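Local coordinates for putative mandelate racemase (Bordetella bronchiseptica, PDB 3OP2), which probably catalyses abstraction of a proton next to a carboxylate, as in mandelate racemase and other magnesium-dependent enzymes of the enolase superfamily, at residues R33-V38 / F306-T311; G138-A143 / P325-W330; A169-V174 / L199-Q204. One frame throughout, in Å; residues are numbered along the deposited sequence.

Contact 1. Residues R33-V38 / F306-T311; sequences RQMILV and FNDIIT. With AKG (2-oxoglutaric acid), chain D.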
# COMPACT_ATOMS: atom_id res chain seq x y z
N ARG A 33 -22.71 2.07 -8.37
CA ARG A 33 -21.87 3.02 -7.64
C ARG A 33 -21.87 2.58 -6.19
O ARG A 33 -22.92 2.26 -5.62
CB ARG A 33 -22.39 4.45 -7.78
CG ARG A 33 -22.76 4.80 -9.21
CD ARG A 33 -22.73 6.29 -9.48
NE ARG A 33 -21.38 6.81 -9.64
CZ ARG A 33 -20.73 6.87 -10.81
NH1 ARG A 33 -21.31 6.43 -11.92
NH2 ARG A 33 -19.50 7.37 -10.85
N GLN A 34 -20.68 2.52 -5.59
CA GLN A 34 -20.52 1.95 -4.26
C GLN A 34 -19.68 2.84 -3.34
O GLN A 34 -18.83 3.60 -3.80
CB GLN A 34 -19.95 0.53 -4.35
CG GLN A 34 -20.87 -0.44 -5.13
CD GLN A 34 -20.40 -1.87 -5.14
OE1 GLN A 34 -19.21 -2.17 -4.98
NE2 GLN A 34 -21.33 -2.78 -5.35
N MSE A 35 -19.96 2.76 -2.04
CA MSE A 35 -19.21 3.50 -1.05
C MSE A 35 -19.39 2.84 0.31
O MSE A 35 -20.35 2.11 0.53
CB MSE A 35 -19.67 4.96 -0.99
CG MSE A 35 -21.06 5.14 -0.39
SE MSE A 35 -21.58 6.98 -0.05
CE MSE A 35 -20.30 7.42 1.38
N ILE A 36 -18.44 3.12 1.20
CA ILE A 36 -18.62 2.87 2.62
C ILE A 36 -18.96 4.20 3.27
O ILE A 36 -18.28 5.19 3.06
CB ILE A 36 -17.32 2.33 3.28
CG1 ILE A 36 -16.98 0.92 2.78
CG2 ILE A 36 -17.40 2.41 4.82
CD1 ILE A 36 -17.88 -0.18 3.28
N LEU A 37 -20.03 4.21 4.05
CA LEU A 37 -20.28 5.34 4.93
C LEU A 37 -19.82 4.95 6.32
O LEU A 37 -20.48 4.16 7.00
CB LEU A 37 -21.75 5.73 4.92
CG LEU A 37 -22.18 6.90 5.81
CD1 LEU A 37 -21.48 8.19 5.41
CD2 LEU A 37 -23.67 7.08 5.75
N VAL A 38 -18.68 5.49 6.74
CA VAL A 38 -18.19 5.25 8.09
C VAL A 38 -19.05 6.04 9.07
O VAL A 38 -19.41 7.19 8.81
CB VAL A 38 -16.71 5.65 8.26
CG1 VAL A 38 -16.24 5.44 9.70
CG2 VAL A 38 -15.83 4.87 7.28
N PHE A 306 -13.17 12.56 -6.38
CA PHE A 306 -14.16 11.76 -7.09
C PHE A 306 -14.57 10.46 -6.37
O PHE A 306 -13.80 9.49 -6.37
CB PHE A 306 -13.50 11.42 -8.45
CG PHE A 306 -14.44 10.95 -9.53
CD1 PHE A 306 -15.01 9.68 -9.49
CD2 PHE A 306 -14.67 11.75 -10.65
CE1 PHE A 306 -15.85 9.23 -10.52
CE2 PHE A 306 -15.51 11.32 -11.70
CZ PHE A 306 -16.10 10.05 -11.63
N ASN A 307 -15.75 10.45 -5.76
CA ASN A 307 -16.48 9.21 -5.39
C ASN A 307 -17.90 9.49 -4.91
O ASN A 307 -18.87 8.94 -5.45
CB ASN A 307 -15.76 8.35 -4.33
CG ASN A 307 -16.31 6.93 -4.25
OD1 ASN A 307 -16.06 6.11 -5.13
ND2 ASN A 307 -17.05 6.62 -3.19
N ASP A 308 -18.01 10.33 -3.89
CA ASP A 308 -19.29 10.65 -3.27
C ASP A 308 -19.23 12.03 -2.63
O ASP A 308 -18.15 12.64 -2.56
CB ASP A 308 -19.68 9.58 -2.24
CG ASP A 308 -18.59 9.35 -1.21
OD1 ASP A 308 -18.42 10.21 -0.32
OD2 ASP A 308 -17.90 8.31 -1.26
N ILE A 309 -20.37 12.51 -2.16
CA ILE A 309 -20.45 13.86 -1.60
C ILE A 309 -19.59 14.06 -0.35
O ILE A 309 -19.15 15.18 -0.04
CB ILE A 309 -21.92 14.28 -1.34
CG1 ILE A 309 -22.03 15.81 -1.25
CG2 ILE A 309 -22.48 13.59 -0.09
CD1 ILE A 309 -21.65 16.56 -2.54
N ILE A 310 -19.33 12.98 0.37
CA ILE A 310 -18.52 13.07 1.57
C ILE A 310 -17.05 13.23 1.23
O ILE A 310 -16.38 14.07 1.82
CB ILE A 310 -18.79 11.89 2.51
CG1 ILE A 310 -20.23 12.04 3.03
CG2 ILE A 310 -17.76 11.86 3.64
CD1 ILE A 310 -20.76 10.84 3.67
N THR A 311 -16.56 12.47 0.25
CA THR A 311 -15.19 12.63 -0.19
C THR A 311 -14.99 14.04 -0.76
O THR A 311 -13.97 14.69 -0.51
CB THR A 311 -14.75 11.54 -1.20
OG1 THR A 311 -15.47 11.67 -2.44
CG2 THR A 311 -14.98 10.14 -0.62
C1 AKG D . -10.23 11.36 -12.07
O1 AKG D . -11.29 11.62 -11.47
O2 AKG D . -9.25 12.15 -12.06
C2 AKG D . -10.09 10.09 -12.79
O5 AKG D . -9.02 9.85 -13.33
C3 AKG D . -11.19 9.05 -12.83
C4 AKG D . -12.43 9.58 -13.57
C5 AKG D . -13.29 8.45 -14.12
O3 AKG D . -13.52 7.42 -13.44
O4 AKG D . -13.78 8.59 -15.27
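Met35 on strand 32-42 faces Asp308, the residue just before helix 309-321, with their CA atoms 7.5 Å apart; two residues further along, Leu37 comes level with Ile310. The spacing leaves the meeting of strand and helix start to side chains. Selenomethionine Met35 reaches across at right angles to the Asp308 side chain, and its bend at chi3 (-67°) lays the methyl CE 3.7 Å from Asp308 CG. The carboxylate beneath it is engaged by several donors. OD1 accepts the backbone N of Thr311, which approaches from above the carboxylate plane, and more weakly that of Ile310, so Asp308 caps the helix. OD2 takes an almost straight bond of 2.7 Å from Asn307 ND2 on its anti side, and also bonds Ser51. That bond holds the Asn307 amide near the strand, its ND2 3.8 Å from Met35 CB. Beyond the cap, Ile310 CD1 presses on Leu37 CD1 at 3.3 Å, closer than carbons usually pack. At the other end Arg33 NH2 stands 4.1 Å from Phe306 CE1, the guanidinium tilted 55° to the ring. One face of that ring carries 2-oxoglutarate, whose C4 lies over its rim. Strand 32-42 thus lies against a helix N-terminus of the barrel, the interface between capping domain and barrel domain characteristic of the enolase superfamily, with Phe306 bordering the ligand site.

Contact 2. Residues G138-A143 / P325-W330; sequences GVRAYA and PAMFEW. With AKG (2-oxoglutaric acid), chain D.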
# COMPACT_ATOMS: atom_id res chain seq x y z
N GLY A 138 -15.10 31.90 -2.68
CA GLY A 138 -15.46 30.61 -3.26
C GLY A 138 -14.26 29.93 -3.90
O GLY A 138 -13.19 30.54 -4.07
N VAL A 139 -14.45 28.68 -4.27
CA VAL A 139 -13.39 27.82 -4.80
C VAL A 139 -13.64 27.51 -6.27
O VAL A 139 -14.71 27.00 -6.63
CB VAL A 139 -13.34 26.50 -3.98
CG1 VAL A 139 -12.46 25.46 -4.66
CG2 VAL A 139 -12.89 26.78 -2.54
N ARG A 140 -12.67 27.81 -7.12
CA ARG A 140 -12.79 27.54 -8.55
C ARG A 140 -12.87 26.04 -8.85
O ARG A 140 -11.97 25.27 -8.48
CB ARG A 140 -11.62 28.14 -9.32
CG ARG A 140 -11.64 27.75 -10.79
CD ARG A 140 -10.31 27.92 -11.47
NE ARG A 140 -10.54 28.41 -12.82
CZ ARG A 140 -9.61 28.96 -13.59
NH1 ARG A 140 -8.35 29.07 -13.15
NH2 ARG A 140 -9.94 29.39 -14.80
N ALA A 141 -13.94 25.66 -9.54
CA ALA A 141 -14.20 24.25 -9.86
C ALA A 141 -13.93 23.94 -11.32
O ALA A 141 -13.96 24.84 -12.19
CB ALA A 141 -15.64 23.89 -9.49
N TYR A 142 -13.63 22.67 -11.60
CA TYR A 142 -13.60 22.18 -12.97
C TYR A 142 -14.54 20.98 -13.15
O TYR A 142 -14.79 20.22 -12.20
CB TYR A 142 -12.16 21.90 -13.46
CG TYR A 142 -11.49 20.68 -12.90
CD1 TYR A 142 -11.62 19.44 -13.54
CD2 TYR A 142 -10.69 20.75 -11.76
CE1 TYR A 142 -10.99 18.30 -13.05
CE2 TYR A 142 -10.05 19.61 -11.26
CZ TYR A 142 -10.21 18.39 -11.91
OH TYR A 142 -9.60 17.25 -11.43
N ALA A 143 -15.06 20.84 -14.37
CA ALA A 143 -15.95 19.73 -14.74
C ALA A 143 -15.17 18.49 -15.09
O ALA A 143 -14.36 18.52 -16.01
CB ALA A 143 -16.85 20.14 -15.91
N PRO A 325 -3.78 28.05 -5.46
CA PRO A 325 -4.74 28.47 -6.48
C PRO A 325 -5.71 27.31 -6.75
O PRO A 325 -5.27 26.21 -7.05
CB PRO A 325 -3.86 28.77 -7.70
CG PRO A 325 -2.56 28.09 -7.45
CD PRO A 325 -2.40 28.04 -5.96
N ALA A 326 -7.01 27.55 -6.61
CA ALA A 326 -8.01 26.47 -6.63
C ALA A 326 -8.22 25.90 -8.02
O ALA A 326 -8.31 26.64 -8.98
CB ALA A 326 -9.33 26.94 -6.05
N MSE A 327 -8.30 24.58 -8.10
CA MSE A 327 -8.69 23.89 -9.35
C MSE A 327 -9.38 22.61 -8.91
O MSE A 327 -8.77 21.52 -8.94
CB MSE A 327 -7.48 23.61 -10.25
CG MSE A 327 -7.84 23.06 -11.66
SE MSE A 327 -9.12 24.15 -12.70
CE MSE A 327 -7.93 25.56 -13.30
N PHE A 328 -10.64 22.77 -8.48
CA PHE A 328 -11.33 21.78 -7.67
C PHE A 328 -12.21 20.86 -8.51
O PHE A 328 -13.13 21.31 -9.19
CB PHE A 328 -12.15 22.47 -6.57
CG PHE A 328 -12.73 21.52 -5.54
CD1 PHE A 328 -11.97 21.11 -4.44
CD2 PHE A 328 -14.04 21.04 -5.66
CE1 PHE A 328 -12.51 20.23 -3.48
CE2 PHE A 328 -14.58 20.16 -4.70
CZ PHE A 328 -13.82 19.76 -3.61
N GLU A 329 -11.90 19.57 -8.44
CA GLU A 329 -12.56 18.55 -9.23
C GLU A 329 -14.02 18.39 -8.84
O GLU A 329 -14.35 18.07 -7.68
CB GLU A 329 -11.84 17.21 -9.10
CG GLU A 329 -12.49 16.12 -9.92
CD GLU A 329 -11.70 14.83 -9.95
OE1 GLU A 329 -11.12 14.45 -8.90
OE2 GLU A 329 -11.67 14.20 -11.02
N TRP A 330 -14.90 18.61 -9.83
CA TRP A 330 -16.31 18.33 -9.66
C TRP A 330 -16.77 17.21 -10.60
O TRP A 330 -16.93 17.43 -11.80
CB TRP A 330 -17.19 19.58 -9.81
CG TRP A 330 -18.53 19.38 -9.12
CD1 TRP A 330 -19.65 18.83 -9.68
CD2 TRP A 330 -18.87 19.68 -7.75
NE1 TRP A 330 -20.67 18.78 -8.75
CE2 TRP A 330 -20.21 19.29 -7.56
CE3 TRP A 330 -18.17 20.24 -6.67
CZ2 TRP A 330 -20.87 19.45 -6.32
CZ3 TRP A 330 -18.83 20.40 -5.45
CH2 TRP A 330 -20.17 20.01 -5.29
C1 AKG D . -10.23 11.36 -12.07
O1 AKG D . -11.29 11.62 -11.47
O2 AKG D . -9.25 12.15 -12.06
C2 AKG D . -10.09 10.09 -12.79
O5 AKG D . -9.02 9.85 -13.33
C3 AKG D . -11.19 9.05 -12.83
C4 AKG D . -12.43 9.58 -13.57
C5 AKG D . -13.29 8.45 -14.12
O3 AKG D . -13.52 7.42 -13.44
O4 AKG D . -13.78 8.59 -15.27
O HOH W 1 -6.21 27.96 -10.71
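Tyr142 and Glu329, neighbours on adjacent parallel strands, meet side chain to side chain. Glu329 CA sits over one face of the Tyr142 ring, 3.7 Å from its centroid, in a CH-pi contact, and Glu329 CB comes 3.2 Å from Tyr142 OH. The ring's edge meets the backbone of Met327, with Met327 O 3.3 Å from Tyr142 CE2, while the selenium of this selenomethionine stands obliquely to the ring in a Met-aromatic contact. A chi1 of 74°, which sets CG between the backbone N and the carbonyl carbon, folds the ring across toward the second strand. Three backbone bonds hold the strands in register: Phe328 N to Arg140 O, Tyr142 N to Phe328 O and Trp330 N to Tyr142 O. The two strands, 139-146 and 328-331, are where the first and last parallel strands of the modified TIM barrel meet and close the cylinder. On the face of the sheet with Tyr142, Glu329 extends its chain to place OE2 2.6 Å from O1 of 2-oxoglutarate. Lys171, through a salt bridge, and Ser144 also grip OE2, and Lys171 bonds Tyr142 OH as well. The opposite face carries Val139, whose CG1 rests 3.6 Å from Phe328 CB, and helix 309-321 covers both residues through Leu316 and Val319. At the N-terminal start of the strands, Met327 CE lies over a face of the Arg140 guanidinium, 3.5 Å from NH1, and Arg140 NE is bonded to Thr168.

Contact 3. Residues A169-V174 / L199-Q204; sequences AAKLKV and LVDANQ. With MG (magnesium ion), chain C; AKG (2-oxoglutaric acid), chain D.
Lys171 and Asp201 leave the same face of the sheet, both with CG anti to the backbone N (chi1 -169° in each); a bend at chi3 then brings Lys171 NZ to 3.6 Å from Asp201 OD2. Lys173 stays extended until chi4, where a turn of 58° delivers NZ to 2-oxoglutarate O4 at 2.7 Å. Beneath these groups the parallel strands are joined by four backbone bonds, from Leu199 N to Ala170 O at one end to Val174 N to Asp201 O at the other. Leu172 and Val200 point to the reverse side, where helix 178-192 packs; Val174 CG2 touches Val200 CG1 tightly at 3.4 Å. Strand, helix and strand form one beta-alpha-beta unit of the barrel. Asp201 OD2 binds magnesium at 2.1 Å, with Glu227 and Glu254 as the other protein ligands. Its OD1 accepts the backbone N of Asn203, an Asx turn that steadies the carboxylate, and a bond from the water on the metal. The ligand chelates magnesium through O2 and O5. Lys171 NZ donates to O2 at 2.9 Å and Asn203 ND2 to O5 at 2.9 Å, while Lys171 is also bridged to Glu227. Metal, lysine and amide together would draw negative charge onto the ligand's carboxylate and keto oxygens, consistent with the stabilisation of an enolate-like intermediate on which enolase-superfamily chemistry depends.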
# COMPACT_ATOMS: atom_id res chain seq x y z
N ALA A 169 -13.47 25.93 -16.35
CA ALA A 169 -12.47 24.91 -16.57
C ALA A 169 -13.09 23.53 -16.65
O ALA A 169 -14.08 23.25 -15.96
CB ALA A 169 -11.41 24.94 -15.44
N ALA A 170 -12.49 22.67 -17.48
CA ALA A 170 -12.92 21.28 -17.63
C ALA A 170 -11.74 20.34 -17.93
O ALA A 170 -10.72 20.77 -18.48
CB ALA A 170 -13.98 21.16 -18.70
N LYS A 171 -11.90 19.06 -17.58
CA LYS A 171 -10.86 18.05 -17.82
C LYS A 171 -11.25 17.05 -18.92
O LYS A 171 -12.37 16.51 -18.92
CB LYS A 171 -10.51 17.33 -16.52
CG LYS A 171 -9.27 16.43 -16.58
CD LYS A 171 -8.78 16.15 -15.17
CE LYS A 171 -9.58 15.03 -14.52
NZ LYS A 171 -9.23 14.82 -13.09
N LEU A 172 -10.31 16.79 -19.82
CA LEU A 172 -10.47 15.82 -20.90
C LEU A 172 -9.57 14.59 -20.72
O LEU A 172 -8.37 14.72 -20.43
CB LEU A 172 -10.18 16.50 -22.24
CG LEU A 172 -10.02 15.64 -23.51
CD1 LEU A 172 -11.37 15.28 -24.12
CD2 LEU A 172 -9.19 16.37 -24.54
N LYS A 173 -10.15 13.41 -20.89
CA LYS A 173 -9.38 12.18 -20.94
C LYS A 173 -8.62 12.09 -22.26
O LYS A 173 -9.15 12.43 -23.31
CB LYS A 173 -10.28 10.95 -20.74
CG LYS A 173 -10.63 10.71 -19.27
CD LYS A 173 -11.57 9.51 -19.11
CE LYS A 173 -11.63 9.06 -17.66
NZ LYS A 173 -12.08 10.15 -16.74
N VAL A 174 -7.37 11.66 -22.17
CA VAL A 174 -6.47 11.57 -23.32
C VAL A 174 -5.60 10.32 -23.16
O VAL A 174 -5.66 9.64 -22.15
CB VAL A 174 -5.54 12.82 -23.46
CG1 VAL A 174 -6.35 14.12 -23.62
CG2 VAL A 174 -4.56 12.91 -22.28
N LEU A 199 -7.88 21.08 -18.88
CA LEU A 199 -7.05 20.11 -18.18
C LEU A 199 -7.12 18.80 -18.95
O LEU A 199 -8.07 18.57 -19.71
CB LEU A 199 -7.56 19.90 -16.76
CG LEU A 199 -7.46 21.02 -15.73
CD1 LEU A 199 -8.05 22.33 -16.23
CD2 LEU A 199 -8.16 20.57 -14.47
N VAL A 200 -6.13 17.94 -18.74
CA VAL A 200 -6.03 16.69 -19.48
C VAL A 200 -5.62 15.59 -18.50
O VAL A 200 -4.86 15.85 -17.58
CB VAL A 200 -5.03 16.92 -20.63
CG1 VAL A 200 -3.98 15.84 -20.75
CG2 VAL A 200 -5.76 17.23 -21.91
N ASP A 201 -6.16 14.37 -18.67
CA ASP A 201 -5.88 13.24 -17.76
C ASP A 201 -5.57 11.99 -18.59
O ASP A 201 -6.42 11.54 -19.38
CB ASP A 201 -7.09 12.98 -16.83
CG ASP A 201 -6.79 12.00 -15.68
OD1 ASP A 201 -5.89 11.12 -15.79
OD2 ASP A 201 -7.48 12.10 -14.64
N ALA A 202 -4.36 11.44 -18.44
CA ALA A 202 -3.95 10.30 -19.27
C ALA A 202 -4.15 8.95 -18.58
O ALA A 202 -4.00 7.91 -19.19
CB ALA A 202 -2.51 10.46 -19.73
N ASN A 203 -4.49 9.00 -17.29
CA ASN A 203 -4.75 7.81 -16.50
C ASN A 203 -3.62 6.78 -16.57
O ASN A 203 -3.88 5.58 -16.64
CB ASN A 203 -6.12 7.20 -16.87
CG ASN A 203 -7.28 8.10 -16.50
OD1 ASN A 203 -7.87 8.77 -17.36
ND2 ASN A 203 -7.60 8.16 -15.21
N GLN A 204 -2.37 7.27 -16.55
CA GLN A 204 -1.17 6.44 -16.55
C GLN A 204 -1.00 5.61 -17.84
O GLN A 204 -0.28 4.61 -17.83
CB GLN A 204 -1.16 5.47 -15.35
CG GLN A 204 -1.48 6.05 -13.99
CD GLN A 204 -1.31 5.03 -12.88
OE1 GLN A 204 -0.19 4.63 -12.55
NE2 GLN A 204 -2.42 4.59 -12.29
MG MG C . -7.31 11.47 -12.61
C1 AKG D . -10.23 11.36 -12.07
O1 AKG D . -11.29 11.62 -11.47
O2 AKG D . -9.25 12.15 -12.06
C2 AKG D . -10.09 10.09 -12.79
O5 AKG D . -9.02 9.85 -13.33
C3 AKG D . -11.19 9.05 -12.83
C4 AKG D . -12.43 9.58 -13.57
C5 AKG D . -13.29 8.45 -14.12
O3 AKG D . -13.52 7.42 -13.44
O4 AKG D . -13.78 8.59 -15.27
O HOH W 2 -5.77 10.21 -13.38

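All three contacts touch 2-oxoglutarate. Contact 3 supplies a magnesium ligand and the two lysines, contact 2 brings Glu329, whose side chain is about 5 Å from the metal, and contact 1 sets Phe306 beside the ligand, about 7 Å from the metal. Contacts 2 and 3, with centres 15 Å apart, share the barrel sheet and are tied by Tyr142 OH to Lys171 NZ (3.0 Å) and by Ala143 O to Lys171 N. Contact 1 lies further off, 19 Å from contact 2 between centres, but touches it where Phe306 N approaches Glu329 OE1 at 3.8 Å; helix 309-321 is followed in the chain by strand 328-331. Contacts 1 and 3 stay about 6 Å apart at their nearest atoms.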